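Multicopper oxidase (Aquifex aeolicus, PDB 6TTD) probably oxidises metal ions and, as a laboratory-evolved variant, laccase-type substrates, passing the electrons through its copper centres to dioxygen. Local coordinates at residues His118-Arg123 / Phe157-Pro162; His451-His456 / Leu507-Leu512. All coordinates share one frame; numbering follows the deposited sequence.

Overall arrangement
The two contacts come in series along the chain: interaction 1 closes before interaction 2 opens. Interaction 1 pairs strands 117-120 and 154-160 at one border of a five-stranded sheet near the N-terminal end of the fold. Interaction 2 pairs strands 451-455 and 503-509 inside another five-stranded sheet near the C-terminus. Each belongs to its own multicopper oxidase region, so they are brought together by the fold, with centres about 12 Å apart. Their histidines meet at three shared copper ions, each with ligands from both contacts. This is the interdomain trinuclear centre of the family, while a fourth copper is bound at interaction 2, away from interaction 1.

Interaction 1. Residues His118-Arg123 / Phe157-Pro162; sequences HWHGFR and FYHPHP. With CU (copper (II) ion), chain F; CU (copper (II) ion), chain E; CU (copper (II) ion), chain D.
His118 and His159 sit opposite each other as a hydrogen-bonded pair of antiparallel strands: His118 N donates a hydrogen bond to His159 O over 2.8 Å, nearly straight at 172°, and His159 N answers to His118 O. Next along, His120 N reaches Phe157 O at 2.6 Å, but the return bond from Phe157 N to His120 O is weak.

The tight part is the face carrying the histidines of two His-X-His motifs, 118-120 and 159-161. The edge of the His118 ring is directed at the face of His159, and the edge of His161 at the face of His118, with those last two planes at 87°; CD2 of His161 comes within 3.6 Å of CB of His118. At His159, CG is tucked between backbone N and carbonyl carbon (chi1 68°), and the ring swings over Phe157, its CD2 above the centre of the phenyl face. Its ND1 donates to Pro160 O at 2.7 Å, which should fix the ring's rotation. NE2 then meets ND1 of His120 rim to rim, both binding one copper ion at 2.0 Å. NE2 of His118 and NE2 of His161 each go to a different copper.

The opposite face is looser: Trp119 CE3 only brushes Tyr158 CB at 3.9 Å, and the tyrosine ring leads away and its OH bonds Pro93 O. Beyond it, the type II turn from Trp119 to Phe122 carries the chain away from 157-162, with Gly121 and Arg123 partly open to solvent.

His118 ND1 bonds Asp129 O and His120 NE2 bonds Asp479 OD1. Three of the four imidazoles therefore hold copper with one nitrogen and an oxygen acceptor with the other, which would probably enrich them as donors and keep their other nitrogens aimed at the coppers around the bound dioxygen.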
loop_
_atom_site.group_PDB
_atom_site.type_symbol
_atom_site.label_atom_id
_atom_site.label_comp_id
_atom_site.label_asym_id
_atom_site.label_seq_id
_atom_site.Cartn_x
_atom_site.Cartn_y
_atom_site.Cartn_z
ATOM N N HIS A 118 -8.869 -3.878 6.835
ATOM C CA HIS A 118 -8.171 -4.875 6.032
ATOM C C HIS A 118 -6.659 -4.731 6.235
ATOM O O HIS A 118 -6.134 -3.604 6.303
ATOM C CB HIS A 118 -8.558 -4.688 4.547
ATOM C CG HIS A 118 -7.648 -5.371 3.561
ATOM N ND1 HIS A 118 -7.493 -6.735 3.503
ATOM C CD2 HIS A 118 -6.880 -4.864 2.565
ATOM C CE1 HIS A 118 -6.652 -7.039 2.528
ATOM N NE2 HIS A 118 -6.262 -5.917 1.951
ATOM N N TRP A 119 -5.954 -5.862 6.373
ATOM C CA TRP A 119 -4.509 -5.868 6.559
ATOM C C TRP A 119 -3.944 -6.094 5.163
ATOM O O TRP A 119 -3.787 -7.220 4.695
ATOM C CB TRP A 119 -4.061 -6.939 7.550
ATOM C CG TRP A 119 -5.099 -7.140 8.619
ATOM C CD1 TRP A 119 -6.002 -8.177 8.713
ATOM C CD2 TRP A 119 -5.397 -6.248 9.732
ATOM N NE1 TRP A 119 -6.836 -7.982 9.833
ATOM C CE2 TRP A 119 -6.478 -6.812 10.454
ATOM C CE3 TRP A 119 -4.842 -5.040 10.191
ATOM C CZ2 TRP A 119 -6.999 -6.216 11.589
ATOM C CZ3 TRP A 119 -5.377 -4.453 11.360
ATOM C CH2 TRP A 119 -6.427 -5.038 12.029
ATOM N N HIS A 120 -3.676 -5.013 4.463
ATOM C CA HIS A 120 -3.326 -5.137 3.047
ATOM C C HIS A 120 -1.926 -5.774 2.915
ATOM O O HIS A 120 -0.938 -5.246 3.426
ATOM C CB HIS A 120 -3.443 -3.761 2.366
ATOM C CG HIS A 120 -2.969 -3.726 0.940
ATOM N ND1 HIS A 120 -3.532 -2.874 0.004
ATOM C CD2 HIS A 120 -1.967 -4.385 0.293
ATOM C CE1 HIS A 120 -2.902 -3.010 -1.158
ATOM N NE2 HIS A 120 -1.961 -3.923 -1.015
ATOM N N GLY A 121 -1.854 -6.938 2.243
ATOM C CA GLY A 121 -0.625 -7.700 2.069
ATOM C C GLY A 121 -0.573 -8.970 2.899
ATOM O O GLY A 121 0.223 -9.844 2.590
ATOM N N PHE A 122 -1.432 -9.133 3.908
ATOM C CA PHE A 122 -1.349 -10.333 4.728
ATOM C C PHE A 122 -1.859 -11.554 3.969
ATOM O O PHE A 122 -2.884 -11.507 3.282
ATOM C CB PHE A 122 -2.186 -10.198 6.012
ATOM C CG PHE A 122 -1.557 -9.345 7.052
ATOM C CD1 PHE A 122 -0.533 -8.451 6.719
ATOM C CD2 PHE A 122 -1.992 -9.434 8.386
ATOM C CE1 PHE A 122 0.052 -7.617 7.702
ATOM C CE2 PHE A 122 -1.413 -8.638 9.391
ATOM C CZ PHE A 122 -0.378 -7.733 9.048
ATOM N N ARG A 123 -1.185 -12.679 4.168
ATOM C CA ARG A 123 -1.798 -13.958 3.857
ATOM C C ARG A 123 -2.675 -14.329 5.048
ATOM O O ARG A 123 -2.238 -14.985 5.990
ATOM C CB ARG A 123 -0.709 -14.994 3.619
ATOM C CG ARG A 123 0.059 -14.748 2.322
ATOM C CD ARG A 123 1.250 -15.676 2.306
ATOM N NE ARG A 123 2.052 -15.352 1.147
ATOM C CZ ARG A 123 1.985 -16.059 0.021
ATOM N NH1 ARG A 123 1.138 -17.093 0.021
ATOM N NH2 ARG A 123 2.739 -15.752 -1.065
ATOM N N PHE A 157 0.170 -2.537 5.183
ATOM C CA PHE A 157 -0.728 -1.374 5.089
ATOM C C PHE A 157 -2.075 -1.737 5.714
ATOM O O PHE A 157 -2.704 -2.717 5.269
ATOM C CB PHE A 157 -0.857 -1.033 3.579
ATOM C CG PHE A 157 -1.737 0.167 3.195
ATOM C CD1 PHE A 157 -2.123 1.169 4.093
ATOM C CD2 PHE A 157 -2.097 0.303 1.828
ATOM C CE1 PHE A 157 -2.918 2.248 3.663
ATOM C CE2 PHE A 157 -2.885 1.363 1.390
ATOM C CZ PHE A 157 -3.293 2.353 2.322
ATOM N N TYR A 158 -2.551 -0.984 6.705
ATOM C CA TYR A 158 -3.876 -1.281 7.219
ATOM C C TYR A 158 -4.821 -0.130 6.901
ATOM O O TYR A 158 -4.463 1.050 7.036
ATOM C CB TYR A 158 -3.821 -1.632 8.717
ATOM C CG TYR A 158 -3.412 -0.559 9.722
ATOM C CD1 TYR A 158 -4.387 0.122 10.491
ATOM C CD2 TYR A 158 -2.056 -0.307 9.987
ATOM C CE1 TYR A 158 -4.042 1.084 11.448
ATOM C CE2 TYR A 158 -1.681 0.623 10.947
ATOM C CZ TYR A 158 -2.692 1.328 11.672
ATOM O OH TYR A 158 -2.331 2.238 12.612
ATOM N N HIS A 159 -6.029 -0.473 6.464
ATOM C CA HIS A 159 -6.956 0.571 6.069
ATOM C C HIS A 159 -8.360 -0.031 5.985
ATOM O O HIS A 159 -8.497 -1.254 5.933
ATOM C CB HIS A 159 -6.526 1.203 4.736
ATOM C CG HIS A 159 -6.642 0.297 3.550
ATOM N ND1 HIS A 159 -7.862 -0.075 3.018
ATOM C CD2 HIS A 159 -5.696 -0.263 2.747
ATOM C CE1 HIS A 159 -7.666 -0.856 1.956
ATOM N NE2 HIS A 159 -6.364 -0.968 1.758
ATOM N N PRO A 160 -9.414 0.803 5.959
ATOM C CA PRO A 160 -10.789 0.266 5.937
ATOM C C PRO A 160 -11.157 -0.330 4.574
ATOM O O PRO A 160 -10.538 -0.040 3.543
ATOM C CB PRO A 160 -11.670 1.491 6.229
ATOM C CG PRO A 160 -10.829 2.657 5.711
ATOM C CD PRO A 160 -9.387 2.276 6.016
ATOM N N HIS A 161 -12.224 -1.135 4.571
ATOM C CA HIS A 161 -12.624 -1.792 3.326
ATOM C C HIS A 161 -14.146 -1.904 3.180
ATOM O O HIS A 161 -14.619 -2.920 2.644
ATOM C CB HIS A 161 -11.965 -3.199 3.301
ATOM C CG HIS A 161 -11.464 -3.612 1.947
ATOM N ND1 HIS A 161 -12.307 -3.854 0.883
ATOM C CD2 HIS A 161 -10.203 -3.835 1.489
ATOM C CE1 HIS A 161 -11.580 -4.174 -0.182
ATOM N NE2 HIS A 161 -10.303 -4.204 0.167
ATOM N N PRO A 162 -14.970 -0.951 3.661
ATOM C CA PRO A 162 -16.431 -1.103 3.472
ATOM C C PRO A 162 -16.798 -1.005 2.000
ATOM O O PRO A 162 -16.200 -0.238 1.242
ATOM C CB PRO A 162 -17.031 0.080 4.243
ATOM C CG PRO A 162 -15.990 1.163 4.083
ATOM C CD PRO A 162 -14.662 0.350 4.303
HETATM CU CU CU F . -5.175 -1.676 0.246
HETATM CU CU CU E . -5.603 -5.858 0.078
HETATM CU CU CU D . -8.790 -4.831 -0.974
#

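Interaction 2. Residues His451-His456 / Leu507-Leu512; sequences HPMHIH and LHCHIL. With CU (copper (II) ion), chain C; CU (copper (II) ion), chain E; CU (copper (II) ion), chain D; CU (copper (II) ion), chain F.
A fully extended first torsion at Cys509 (chi1 -179°) carries SG along the strand toward His451, whose CG lies beside its own backbone N (chi1 -57°), so sulfur and imidazole converge on one copper ion. Cys509 SG binds it at 2.2 Å and His451 ND1 at 2.0 Å, with SG in the plane of the histidine ring, at its edge; His514 completes this type 1 site. Ile511 N also donates to Cys509 SG, at 3.3 Å.

Pro452 is wedged alongside, its CD 3.6 Å from Cys509 SG and a tight 3.4 Å from Ile511 CG1. With an alanine in its place the ring atoms CG and CD are gone, which is likely to open a gap beside the sulfur and let Ile511 shift.

Cys509 lies between His508 and His510 in the His-Cys-His motif, the sequence that in this family carries electrons from the type 1 copper to the trinuclear centre. Both flanking rings are metal ligands: His508 NE2 shares a copper with His456 NE2, the two nitrogens 3.3 Å apart, while His510 NE2 binds a second ion and His454 NE2 a third. The edge of His454 is turned to the face of His508, planes at 85°, and its own face receives the edge of His510. His508 ND1 donates to Cys509 O at 2.6 Å. The far nitrogens are held too: His451 NE2 by Thr447 OG1, His454 ND1 by Asp479 O and His456 ND1 by Asp129 OD2. Paired backbone bonds join His454 and His508, and His510 N bonds Pro452 O.

On the other face, the bent Met453 lays SD against Cys509 CB and CE against Leu507 CD2, while Ile455 CG2 meets Leu507 CG at 3.7 Å.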
loop_
_atom_site.group_PDB
_atom_site.type_symbol
_atom_site.label_atom_id
_atom_site.label_comp_id
_atom_site.label_asym_id
_atom_site.label_seq_id
_atom_site.Cartn_x
_atom_site.Cartn_y
_atom_site.Cartn_z
ATOM N N HIS A 451 -4.815 0.999 -14.076
ATOM C CA HIS A 451 -5.478 0.419 -12.907
ATOM C C HIS A 451 -4.427 -0.332 -12.103
ATOM O O HIS A 451 -3.786 -1.248 -12.643
ATOM C CB HIS A 451 -6.627 -0.539 -13.302
ATOM C CG HIS A 451 -7.677 0.103 -14.160
ATOM N ND1 HIS A 451 -8.695 0.862 -13.632
ATOM C CD2 HIS A 451 -7.822 0.161 -15.505
ATOM C CE1 HIS A 451 -9.438 1.347 -14.613
ATOM N NE2 HIS A 451 -8.916 0.960 -15.767
ATOM N N PRO A 452 -4.210 0.022 -10.830
ATOM C CA PRO A 452 -3.287 -0.774 -10.008
ATOM C C PRO A 452 -4.032 -1.953 -9.420
ATOM O O PRO A 452 -4.846 -1.754 -8.503
ATOM C CB PRO A 452 -2.799 0.230 -8.955
ATOM C CG PRO A 452 -3.965 1.253 -8.785
ATOM C CD PRO A 452 -4.755 1.215 -10.122
ATOM N N MET A 453 -3.867 -3.150 -10.037
ATOM C CA MET A 453 -4.686 -4.325 -9.713
ATOM C C MET A 453 -4.056 -5.108 -8.561
ATOM O O MET A 453 -2.884 -5.510 -8.625
ATOM C CB MET A 453 -4.891 -5.258 -10.919
ATOM C CG MET A 453 -5.632 -4.565 -12.039
ATOM S SD MET A 453 -7.263 -3.897 -11.571
ATOM C CE MET A 453 -8.180 -5.413 -11.261
ATOM N N HIS A 454 -4.874 -5.363 -7.531
ATOM C CA HIS A 454 -4.459 -5.942 -6.259
ATOM C C HIS A 454 -5.277 -7.212 -6.035
ATOM O O HIS A 454 -6.471 -7.248 -6.382
ATOM C CB HIS A 454 -4.701 -4.882 -5.170
ATOM C CG HIS A 454 -4.587 -5.405 -3.780
ATOM N ND1 HIS A 454 -3.448 -6.047 -3.328
ATOM C CD2 HIS A 454 -5.465 -5.376 -2.731
ATOM C CE1 HIS A 454 -3.630 -6.381 -2.057
ATOM N NE2 HIS A 454 -4.851 -6.002 -1.684
ATOM N N ILE A 455 -4.653 -8.261 -5.492
ATOM C CA ILE A 455 -5.395 -9.421 -4.995
ATOM C C ILE A 455 -5.145 -9.549 -3.506
ATOM O O ILE A 455 -4.033 -9.294 -3.026
ATOM C CB ILE A 455 -5.050 -10.752 -5.705
ATOM C CG1 ILE A 455 -3.551 -11.116 -5.509
ATOM C CG2 ILE A 455 -5.407 -10.680 -7.196
ATOM C CD1 ILE A 455 -3.133 -12.517 -6.125
ATOM N N HIS A 456 -6.202 -9.902 -2.772
ATOM C CA HIS A 456 -6.044 -10.327 -1.392
ATOM C C HIS A 456 -5.504 -11.768 -1.374
ATOM O O HIS A 456 -5.589 -12.507 -2.382
ATOM C CB HIS A 456 -7.394 -10.274 -0.657
ATOM C CG HIS A 456 -7.962 -8.893 -0.496
ATOM N ND1 HIS A 456 -8.776 -8.541 0.581
ATOM C CD2 HIS A 456 -7.852 -7.785 -1.271
ATOM C CE1 HIS A 456 -9.145 -7.271 0.438
ATOM N NE2 HIS A 456 -8.600 -6.794 -0.676
ATOM N N LEU A 507 -10.309 -9.596 -5.655
ATOM C CA LEU A 507 -9.407 -9.124 -6.685
ATOM C C LEU A 507 -9.989 -7.798 -7.138
ATOM O O LEU A 507 -11.178 -7.749 -7.475
ATOM C CB LEU A 507 -9.339 -10.129 -7.835
ATOM C CG LEU A 507 -8.514 -9.705 -9.050
ATOM C CD1 LEU A 507 -8.043 -10.897 -9.852
ATOM C CD2 LEU A 507 -9.307 -8.771 -9.953
ATOM N N HIS A 508 -9.210 -6.702 -7.086
ATOM C CA HIS A 508 -9.842 -5.427 -7.411
ATOM C C HIS A 508 -8.803 -4.364 -7.742
ATOM O O HIS A 508 -7.596 -4.527 -7.526
ATOM C CB HIS A 508 -10.718 -4.922 -6.249
ATOM C CG HIS A 508 -9.948 -4.553 -5.000
ATOM N ND1 HIS A 508 -9.375 -3.300 -4.798
ATOM C CD2 HIS A 508 -9.726 -5.254 -3.858
ATOM C CE1 HIS A 508 -8.809 -3.274 -3.598
ATOM N NE2 HIS A 508 -9.017 -4.433 -2.997
ATOM N N CYS A 509 -9.303 -3.275 -8.298
ATOM C CA CYS A 509 -8.476 -2.106 -8.560
ATOM C C CYS A 509 -8.239 -1.339 -7.263
ATOM O O CYS A 509 -9.140 -1.216 -6.409
ATOM C CB CYS A 509 -9.145 -1.210 -9.613
ATOM S SG CYS A 509 -8.174 0.201 -9.983
ATOM N N HIS A 510 -7.013 -0.820 -7.101
ATOM C CA HIS A 510 -6.722 -0.057 -5.897
ATOM C C HIS A 510 -6.792 1.450 -6.110
ATOM O O HIS A 510 -6.372 2.209 -5.240
ATOM C CB HIS A 510 -5.369 -0.456 -5.332
ATOM C CG HIS A 510 -5.307 -0.327 -3.843
ATOM N ND1 HIS A 510 -5.221 0.897 -3.216
ATOM C CD2 HIS A 510 -5.319 -1.264 -2.855
ATOM C CE1 HIS A 510 -5.157 0.704 -1.901
ATOM N NE2 HIS A 510 -5.203 -0.590 -1.658
ATOM N N ILE A 511 -7.336 1.912 -7.235
ATOM C CA ILE A 511 -7.862 3.265 -7.246
ATOM C C ILE A 511 -9.167 3.204 -6.435
ATOM O O ILE A 511 -10.126 2.500 -6.808
ATOM C CB ILE A 511 -8.053 3.780 -8.679
ATOM C CG1 ILE A 511 -6.638 3.934 -9.335
ATOM C CG2 ILE A 511 -8.820 5.155 -8.676
ATOM C CD1 ILE A 511 -6.682 4.123 -10.829
ATOM N N LEU A 512 -9.174 3.864 -5.269
ATOM C CA LEU A 512 -10.251 3.615 -4.304
ATOM C C LEU A 512 -11.653 4.033 -4.830
ATOM O O LEU A 512 -12.652 3.370 -4.512
ATOM C CB LEU A 512 -9.935 4.312 -2.982
ATOM C CG LEU A 512 -8.649 3.853 -2.296
ATOM C CD1 LEU A 512 -8.532 4.519 -0.879
ATOM C CD2 LEU A 512 -8.506 2.353 -2.206
HETATM CU CU CU C . -9.095 1.202 -11.677
HETATM CU CU CU E . -5.603 -5.858 0.078
HETATM CU CU CU D . -8.790 -4.831 -0.974
HETATM CU CU CU F . -5.175 -1.676 0.246
#